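Local coordinates for protein dally-like, isoform A (Drosophila melanogaster, PDB 6XTZ) that is a cell-surface heparan sulfate proteoglycan of the glypican family that binds Wnt and Hedgehog proteins and shields the palmitoleate lipid of Wnt during signalling at a distance, at residues S196-R201 with R534-G539; G204-T209 with M274-V279. The protein carries 5 engineered substitutions. One frame throughout, in Å; residues are numbered along the deposited sequence.

Overall arrangement
Both contacts use helix 185-216 in the elongated helical core. Contact 1 brings it against the C-terminal end of helix 513-538, contact 2 against helix 263-283; their centres lie about 10 Å apart, and along the chain contact 2 is nested within the loop that contact 1 closes. The two also touch: Tyr537 CD1 packs 3.3 Å from Lys278 O, and Val279 CG1 sits 3.7 Å from Ala199 O. The bound O-palmitoleoyl serine is about 13 Å from the side chain of Val198 (nearest atoms). Segment 196-201 nevertheless borders the lipid pocket on another face, where Ser196 and Phe197 touch Ile289 and Phe197 touches Leu95, both pocket residues.

Contact 1 of 2, residues S196-R201 with R534-G539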
ATOM      1  N   SER A 196     -13.579  14.162  -2.838  1.00 45.07           N
ATOM      2  CA  SER A 196     -13.211  13.879  -1.456  1.00 47.05           C
ATOM      3  C   SER A 196     -13.529  12.436  -1.084  1.00 44.55           C
ATOM      4  O   SER A 196     -12.709  11.750  -0.464  1.00 45.17           O
ATOM      5  CB  SER A 196     -13.929  14.849  -0.518  1.00 47.21           C
ATOM      6  OG  SER A 196     -13.457  14.711   0.810  1.00 56.04           O
ATOM      7  N   PHE A 197     -14.716  11.955  -1.460  1.00 43.08           N
ATOM      8  CA  PHE A 197     -15.114  10.603  -1.084  1.00 39.77           C
ATOM      9  C   PHE A 197     -14.335   9.548  -1.860  1.00 42.57           C
ATOM     10  O   PHE A 197     -14.014   8.483  -1.317  1.00 42.81           O
ATOM     11  CB  PHE A 197     -16.618  10.424  -1.287  1.00 38.19           C
ATOM     12  CG  PHE A 197     -17.435  10.808  -0.088  1.00 44.28           C
ATOM     13  CD1 PHE A 197     -17.778  12.132   0.140  1.00 42.73           C
ATOM     14  CD2 PHE A 197     -17.853   9.846   0.817  1.00 42.67           C
ATOM     15  CE1 PHE A 197     -18.525  12.487   1.247  1.00 38.55           C
ATOM     16  CE2 PHE A 197     -18.603  10.195   1.925  1.00 39.53           C
ATOM     17  CZ  PHE A 197     -18.938  11.516   2.140  1.00 39.80           C
ATOM     18  N   VAL A 198     -14.022   9.818  -3.129  1.00 44.54           N
ATOM     19  CA  VAL A 198     -13.221   8.875  -3.903  1.00 44.11           C
ATOM     20  C   VAL A 198     -11.809   8.792  -3.338  1.00 41.00           C
ATOM     21  O   VAL A 198     -11.260   7.701  -3.154  1.00 41.48           O
ATOM     22  CB  VAL A 198     -13.213   9.264  -5.392  1.00 40.81           C
ATOM     23  CG1 VAL A 198     -12.257   8.371  -6.166  1.00 36.89           C
ATOM     24  CG2 VAL A 198     -14.613   9.162  -5.971  1.00 40.90           C
ATOM     25  N   ALA A 199     -11.203   9.944  -3.041  1.00 41.47           N
ATOM     26  CA  ALA A 199      -9.854   9.945  -2.487  1.00 38.78           C
ATOM     27  C   ALA A 199      -9.821   9.314  -1.101  1.00 42.48           C
ATOM     28  O   ALA A 199      -8.866   8.609  -0.757  1.00 46.00           O
ATOM     29  CB  ALA A 199      -9.303  11.371  -2.442  1.00 33.27           C
ATOM     30  N   THR A 200     -10.858   9.549  -0.294  1.00 41.11           N
ATOM     31  CA  THR A 200     -10.880   9.003   1.060  1.00 39.86           C
ATOM     32  C   THR A 200     -11.022   7.486   1.040  1.00 41.91           C
ATOM     33  O   THR A 200     -10.294   6.774   1.741  1.00 40.96           O
ATOM     34  CB  THR A 200     -12.013   9.638   1.867  1.00 42.47           C
ATOM     35  OG1 THR A 200     -11.871  11.065   1.850  1.00 42.75           O
ATOM     36  CG2 THR A 200     -11.981   9.147   3.306  1.00 29.14           C
ATOM     37  N   ARG A 201     -11.957   6.972   0.239  1.00 41.37           N
ATOM     38  CA  ARG A 201     -12.154   5.529   0.162  1.00 39.67           C
ATOM     39  C   ARG A 201     -10.940   4.837  -0.444  1.00 38.95           C
ATOM     40  O   ARG A 201     -10.462   3.827   0.083  1.00 38.57           O
ATOM     41  CB  ARG A 201     -13.412   5.209  -0.644  1.00 40.76           C
ATOM     42  CG  ARG A 201     -13.480   3.763  -1.097  1.00 47.73           C
ATOM     43  CD  ARG A 201     -14.812   3.420  -1.737  1.00 44.73           C
ATOM     44  NE  ARG A 201     -14.772   2.102  -2.366  1.00 53.65           N
ATOM     45  CZ  ARG A 201     -14.923   0.953  -1.714  1.00 48.94           C
ATOM     46  NH1 ARG A 201     -15.126   0.950  -0.403  1.00 45.60           N
ATOM     47  NH2 ARG A 201     -14.869  -0.196  -2.374  1.00 47.28           N
ATOM     48  N   ARG A 534      -3.819   7.024  -8.415  1.00 41.06           N
ATOM     49  CA  ARG A 534      -3.509   8.090  -9.364  1.00 41.60           C
ATOM     50  C   ARG A 534      -4.777   8.764  -9.871  1.00 41.27           C
ATOM     51  O   ARG A 534      -4.828   9.995  -9.988  1.00 45.61           O
ATOM     52  CB  ARG A 534      -2.692   7.538 -10.532  1.00 47.99           C
ATOM     53  CG  ARG A 534      -1.286   7.104 -10.154  1.00 55.09           C
ATOM     54  CD  ARG A 534      -0.524   6.582 -11.359  1.00 56.55           C
ATOM     55  NE  ARG A 534       0.814   6.121 -10.998  1.00 62.77           N
ATOM     56  CZ  ARG A 534       1.670   5.572 -11.853  1.00 70.34           C
ATOM     57  NH1 ARG A 534       1.330   5.414 -13.125  1.00 74.39           N
ATOM     58  NH2 ARG A 534       2.867   5.178 -11.436  1.00 70.47           N
ATOM     59  N   ASN A 535      -5.809   7.975 -10.183  1.00 42.31           N
ATOM     60  CA  ASN A 535      -7.083   8.558 -10.590  1.00 46.44           C
ATOM     61  C   ASN A 535      -7.686   9.394  -9.469  1.00 46.73           C
ATOM     62  O   ASN A 535      -8.210  10.486  -9.715  1.00 49.58           O
ATOM     63  CB  ASN A 535      -8.053   7.457 -11.019  1.00 47.68           C
ATOM     64  CG  ASN A 535      -7.665   6.818 -12.339  1.00 51.34           C
ATOM     65  OD1 ASN A 535      -7.071   7.463 -13.201  1.00 51.11           O
ATOM     66  ND2 ASN A 535      -8.005   5.545 -12.502  1.00 54.06           N
ATOM     67  N   ALA A 536      -7.615   8.899  -8.230  1.00 43.86           N
ATOM     68  CA  ALA A 536      -8.160   9.644  -7.102  1.00 39.80           C
ATOM     69  C   ALA A 536      -7.399  10.942  -6.867  1.00 42.99           C
ATOM     70  O   ALA A 536      -7.993  11.941  -6.443  1.00 44.61           O
ATOM     71  CB  ALA A 536      -8.140   8.780  -5.841  1.00 33.69           C
ATOM     72  N   TYR A 537      -6.091  10.949  -7.133  1.00 43.74           N
ATOM     73  CA  TYR A 537      -5.311  12.171  -6.977  1.00 44.84           C
ATOM     74  C   TYR A 537      -5.732  13.233  -7.986  1.00 41.80           C
ATOM     75  O   TYR A 537      -5.815  14.419  -7.648  1.00 40.47           O
ATOM     76  CB  TYR A 537      -3.820  11.863  -7.115  1.00 46.86           C
ATOM     77  CG  TYR A 537      -2.938  13.090  -7.066  1.00 52.70           C
ATOM     78  CD1 TYR A 537      -2.673  13.730  -5.864  1.00 54.93           C
ATOM     79  CD2 TYR A 537      -2.364  13.605  -8.222  1.00 53.03           C
ATOM     80  CE1 TYR A 537      -1.867  14.853  -5.812  1.00 54.39           C
ATOM     81  CE2 TYR A 537      -1.556  14.727  -8.181  1.00 50.40           C
ATOM     82  CZ  TYR A 537      -1.311  15.346  -6.972  1.00 53.10           C
ATOM     83  OH  TYR A 537      -0.507  16.460  -6.922  1.00 56.15           O
ATOM     84  N   ASN A 538      -5.995  12.830  -9.231  1.00 42.25           N
ATOM     85  CA  ASN A 538      -6.418  13.782 -10.251  1.00 45.69           C
ATOM     86  C   ASN A 538      -7.904  14.101 -10.173  1.00 52.93           C
ATOM     87  O   ASN A 538      -8.317  15.173 -10.627  1.00 54.37           O
ATOM     88  CB  ASN A 538      -6.078  13.254 -11.648  1.00 43.99           C
ATOM     89  CG  ASN A 538      -6.296  14.296 -12.734  1.00 56.45           C
ATOM     90  OD1 ASN A 538      -6.027  15.481 -12.533  1.00 52.53           O
ATOM     91  ND2 ASN A 538      -6.795  13.861 -13.887  1.00 60.14           N
ATOM     92  N   GLY A 539      -8.710  13.200  -9.615  1.00 57.24           N
ATOM     93  CA  GLY A 539     -10.121  13.456  -9.419  1.00 61.28           C
ATOM     94  C   GLY A 539     -10.990  13.318 -10.647  1.00 70.16           C
ATOM     95  O   GLY A 539     -12.172  13.670 -10.587  1.00 70.29           O
TER
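Ala536 packs its methyl directly onto the backbone of helix 185-216: its CB lies 3.9 Å from Ala199 CA, closer than the 4.4 Å that separates the same CB from Ala199 CB. With only small side chains at this point, the two helices, which run in nearly opposite directions here, come so near that Ala199 CA and Ala536 CA are 4.9 Å apart. Val198 adds a second apolar touch one residue earlier. Its CG1, placed anti to the backbone N (chi1 174°), reaches Ala536 CB at 4.2 Å, so that the methyl of Ala536 meets Val198 as well as Ala199. These contacts are wholly apolar, and no hydrogen bond crosses between the segments.

Within each segment the backbone makes its own hydrogen bonds. Ser196 O accepts both Thr200 N and Thr200 OG1, which approach from opposite faces of the carbonyl plane. Thr200 OG1 lies 2.6 Å from Ser196 O, and the hydroxyl is thereby satisfied on a side of the helix turned away from Ala536. In the other segment, Gly539 ends the helix with a positive phi of 78° while its N closes the last turn on Asn535 O, at 2.8 Å. Just beyond, the side chain of Gln540 hydrogen-bonds to the side-chain amides of Asn535 and Asn538.

Neighbouring parts of the fold enclose the pair. Leu283, at the end of helix 263-283, and Phe287 of the loop that follows touch Ala199, while Tyr131 of helix 118-134 covers Val198. Arg282 forms a cation-pi contact with the ring of Tyr537, and its NE hydrogen-bonds to Tyr537 O. What results is close alanine-on-alanine packing of antiparallel helices, joining the C-terminal end of helix 513-538 to the middle of the elongated, all-helical core domain of a glypican.

Contact 2 of 2, residues G204-T209 with M274-V279; sequences GQALTT and MAMDKV
Three successive bends of the same sign fold Met276 toward Ala206 and Leu207: CG stands anti to the carbonyl carbon (chi1 -77°), and the chain turns again at chi2 (-74°) and chi3 (-68°). The thioether is thus laid against helix 185-216, with SD 4.2 Å from Ala206 CB and CE 4.1 Å from Leu207 CB. One side chain, that of Met276, spans most of the gap between two antiparallel helices whose nearest CA atoms, those of Ala206 and Met276, are 8.2 Å apart. Leu207 takes part through its CB, while its CG is directed anti to the backbone N; its side chain packs on Leu80 and Ala84 of helix 51-110 and, alongside Met276, on Ile449 and Val453 of helix 441-455.

No hydrogen bond links the segments, and the threonines of helix 185-216 turn their hydroxyls to its own carbonyls. Thr208 OG1 reaches Gly204 O at 3.1 Å, from the face opposite Thr208 N, and also hydrogen-bonds to Lys88 NZ. Thr209 OG1 sits above the carbonyl plane of Ala206, 2.8 Å from its O.

Met276 is further enclosed by Leu533 of helix 513-538 and by Tyr203. Such methionine, leucine and alanine packing is that of a buried helix-bundle interior, here near the centre of the chain, where helices 185-216, 441-455 and 513-538 pack around Met276 of helix 263-283 in the glypican core domain.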
ATOM      1  N   GLY A 204      -7.888   4.345   1.979  1.00 37.70           N
ATOM      2  CA  GLY A 204      -7.996   3.199   2.864  1.00 35.87           C
ATOM      3  C   GLY A 204      -8.059   1.868   2.150  1.00 40.51           C
ATOM      4  O   GLY A 204      -7.544   0.866   2.657  1.00 43.79           O
ATOM      5  N   GLN A 205      -8.686   1.825   0.974  1.00 35.41           N
ATOM      6  CA  GLN A 205      -8.788   0.560   0.251  1.00 36.61           C
ATOM      7  C   GLN A 205      -7.438   0.133  -0.317  1.00 42.30           C
ATOM      8  O   GLN A 205      -7.081  -1.050  -0.265  1.00 39.81           O
ATOM      9  CB  GLN A 205      -9.825   0.664  -0.868  1.00 34.51           C
ATOM     10  CG  GLN A 205     -11.255   0.787  -0.376  1.00 47.11           C
ATOM     11  CD  GLN A 205     -11.711  -0.423   0.409  1.00 58.01           C
ATOM     12  OE1 GLN A 205     -11.281  -1.547   0.146  1.00 62.79           O
ATOM     13  NE2 GLN A 205     -12.582  -0.200   1.387  1.00 59.02           N
ATOM     14  N   ALA A 206      -6.675   1.085  -0.861  1.00 41.01           N
ATOM     15  CA  ALA A 206      -5.349   0.763  -1.375  1.00 42.95           C
ATOM     16  C   ALA A 206      -4.416   0.328  -0.252  1.00 42.13           C
ATOM     17  O   ALA A 206      -3.579  -0.562  -0.443  1.00 38.09           O
ATOM     18  CB  ALA A 206      -4.767   1.960  -2.127  1.00 27.24           C
ATOM     19  N   LEU A 207      -4.542   0.945   0.925  1.00 37.70           N
ATOM     20  CA  LEU A 207      -3.717   0.535   2.055  1.00 34.86           C
ATOM     21  C   LEU A 207      -4.063  -0.882   2.500  1.00 36.66           C
ATOM     22  O   LEU A 207      -3.175  -1.648   2.894  1.00 37.31           O
ATOM     23  CB  LEU A 207      -3.880   1.521   3.212  1.00 31.05           C
ATOM     24  CG  LEU A 207      -3.082   1.201   4.480  1.00 36.76           C
ATOM     25  CD1 LEU A 207      -1.587   1.165   4.188  1.00 33.76           C
ATOM     26  CD2 LEU A 207      -3.392   2.200   5.582  1.00 32.26           C
ATOM     27  N   THR A 208      -5.344  -1.248   2.436  1.00 39.18           N
ATOM     28  CA  THR A 208      -5.750  -2.604   2.791  1.00 37.86           C
ATOM     29  C   THR A 208      -5.196  -3.620   1.800  1.00 36.94           C
ATOM     30  O   THR A 208      -4.656  -4.660   2.196  1.00 43.12           O
ATOM     31  CB  THR A 208      -7.277  -2.701   2.856  1.00 41.09           C
ATOM     32  OG1 THR A 208      -7.765  -1.914   3.950  1.00 42.61           O
ATOM     33  CG2 THR A 208      -7.714  -4.148   3.047  1.00 44.97           C
ATOM     34  N   THR A 209      -5.326  -3.336   0.502  1.00 37.68           N
ATOM     35  CA  THR A 209      -4.827  -4.261  -0.509  1.00 43.37           C
ATOM     36  C   THR A 209      -3.316  -4.424  -0.411  1.00 42.35           C
ATOM     37  O   THR A 209      -2.792  -5.530  -0.592  1.00 37.40           O
ATOM     38  CB  THR A 209      -5.226  -3.780  -1.904  1.00 51.19           C
ATOM     39  OG1 THR A 209      -4.851  -2.408  -2.061  1.00 67.89           O
ATOM     40  CG2 THR A 209      -6.728  -3.916  -2.104  1.00 43.97           C
ATOM     41  N   MET A 274       4.494   6.306  -3.451  1.00 41.93           N
ATOM     42  CA  MET A 274       4.470   7.657  -3.997  1.00 40.94           C
ATOM     43  C   MET A 274       3.047   8.098  -4.310  1.00 43.67           C
ATOM     44  O   MET A 274       2.699   9.270  -4.124  1.00 41.75           O
ATOM     45  CB  MET A 274       5.351   7.739  -5.245  1.00 48.99           C
ATOM     46  CG  MET A 274       6.837   7.580  -4.962  1.00 64.33           C
ATOM     47  SD  MET A 274       7.881   7.782  -6.421  1.00 75.74           S
ATOM     48  CE  MET A 274       7.332   6.406  -7.427  1.00 73.88           C
ATOM     49  N   ALA A 275       2.207   7.175  -4.780  1.00 41.34           N
ATOM     50  CA  ALA A 275       0.816   7.520  -5.044  1.00 36.12           C
ATOM     51  C   ALA A 275       0.042   7.720  -3.748  1.00 38.28           C
ATOM     52  O   ALA A 275      -0.851   8.573  -3.677  1.00 40.21           O
ATOM     53  CB  ALA A 275       0.163   6.442  -5.907  1.00 31.78           C
ATOM     54  N   MET A 276       0.370   6.945  -2.709  1.00 38.59           N
ATOM     55  CA  MET A 276      -0.267   7.141  -1.409  1.00 39.12           C
ATOM     56  C   MET A 276       0.076   8.503  -0.825  1.00 38.41           C
ATOM     57  O   MET A 276      -0.775   9.154  -0.209  1.00 35.04           O
ATOM     58  CB  MET A 276       0.150   6.032  -0.443  1.00 34.74           C
ATOM     59  CG  MET A 276      -0.553   4.715  -0.678  1.00 39.82           C
ATOM     60  SD  MET A 276      -2.272   4.720  -0.139  1.00 38.69           S
ATOM     61  CE  MET A 276      -2.063   4.822   1.635  1.00 33.67           C
ATOM     62  N   ASP A 277       1.324   8.947  -0.994  1.00 40.57           N
ATOM     63  CA  ASP A 277       1.716  10.250  -0.471  1.00 41.10           C
ATOM     64  C   ASP A 277       1.021  11.381  -1.218  1.00 48.53           C
ATOM     65  O   ASP A 277       0.753  12.436  -0.633  1.00 49.44           O
ATOM     66  CB  ASP A 277       3.233  10.410  -0.545  1.00 43.13           C
ATOM     67  CG  ASP A 277       3.732  11.607   0.241  1.00 45.34           C
ATOM     68  OD1 ASP A 277       3.734  11.543   1.488  1.00 47.67           O
ATOM     69  OD2 ASP A 277       4.125  12.612  -0.387  1.00 48.00           O
ATOM     70  N   LYS A 278       0.720  11.178  -2.503  1.00 50.74           N
ATOM     71  CA  LYS A 278      -0.008  12.191  -3.260  1.00 47.79           C
ATOM     72  C   LYS A 278      -1.458  12.284  -2.804  1.00 47.63           C
ATOM     73  O   LYS A 278      -1.998  13.386  -2.655  1.00 43.49           O
ATOM     74  CB  LYS A 278       0.065  11.884  -4.756  1.00 47.84           C
ATOM     75  CG  LYS A 278       1.368  12.295  -5.419  1.00 56.89           C
ATOM     76  CD  LYS A 278       1.243  12.237  -6.935  1.00 68.11           C
ATOM     77  CE  LYS A 278       2.436  12.883  -7.620  1.00 75.01           C
ATOM     78  NZ  LYS A 278       2.272  12.924  -9.100  1.00 76.43           N
ATOM     79  N   VAL A 279      -2.107  11.138  -2.583  1.00 43.27           N
ATOM     80  CA  VAL A 279      -3.487  11.152  -2.109  1.00 42.44           C
ATOM     81  C   VAL A 279      -3.558  11.711  -0.694  1.00 44.61           C
ATOM     82  O   VAL A 279      -4.460  12.488  -0.363  1.00 41.73           O
ATOM     83  CB  VAL A 279      -4.095   9.741  -2.199  1.00 40.14           C
ATOM     84  CG1 VAL A 279      -5.477   9.713  -1.566  1.00 36.32           C
ATOM     85  CG2 VAL A 279      -4.163   9.293  -3.651  1.00 34.55           C
TER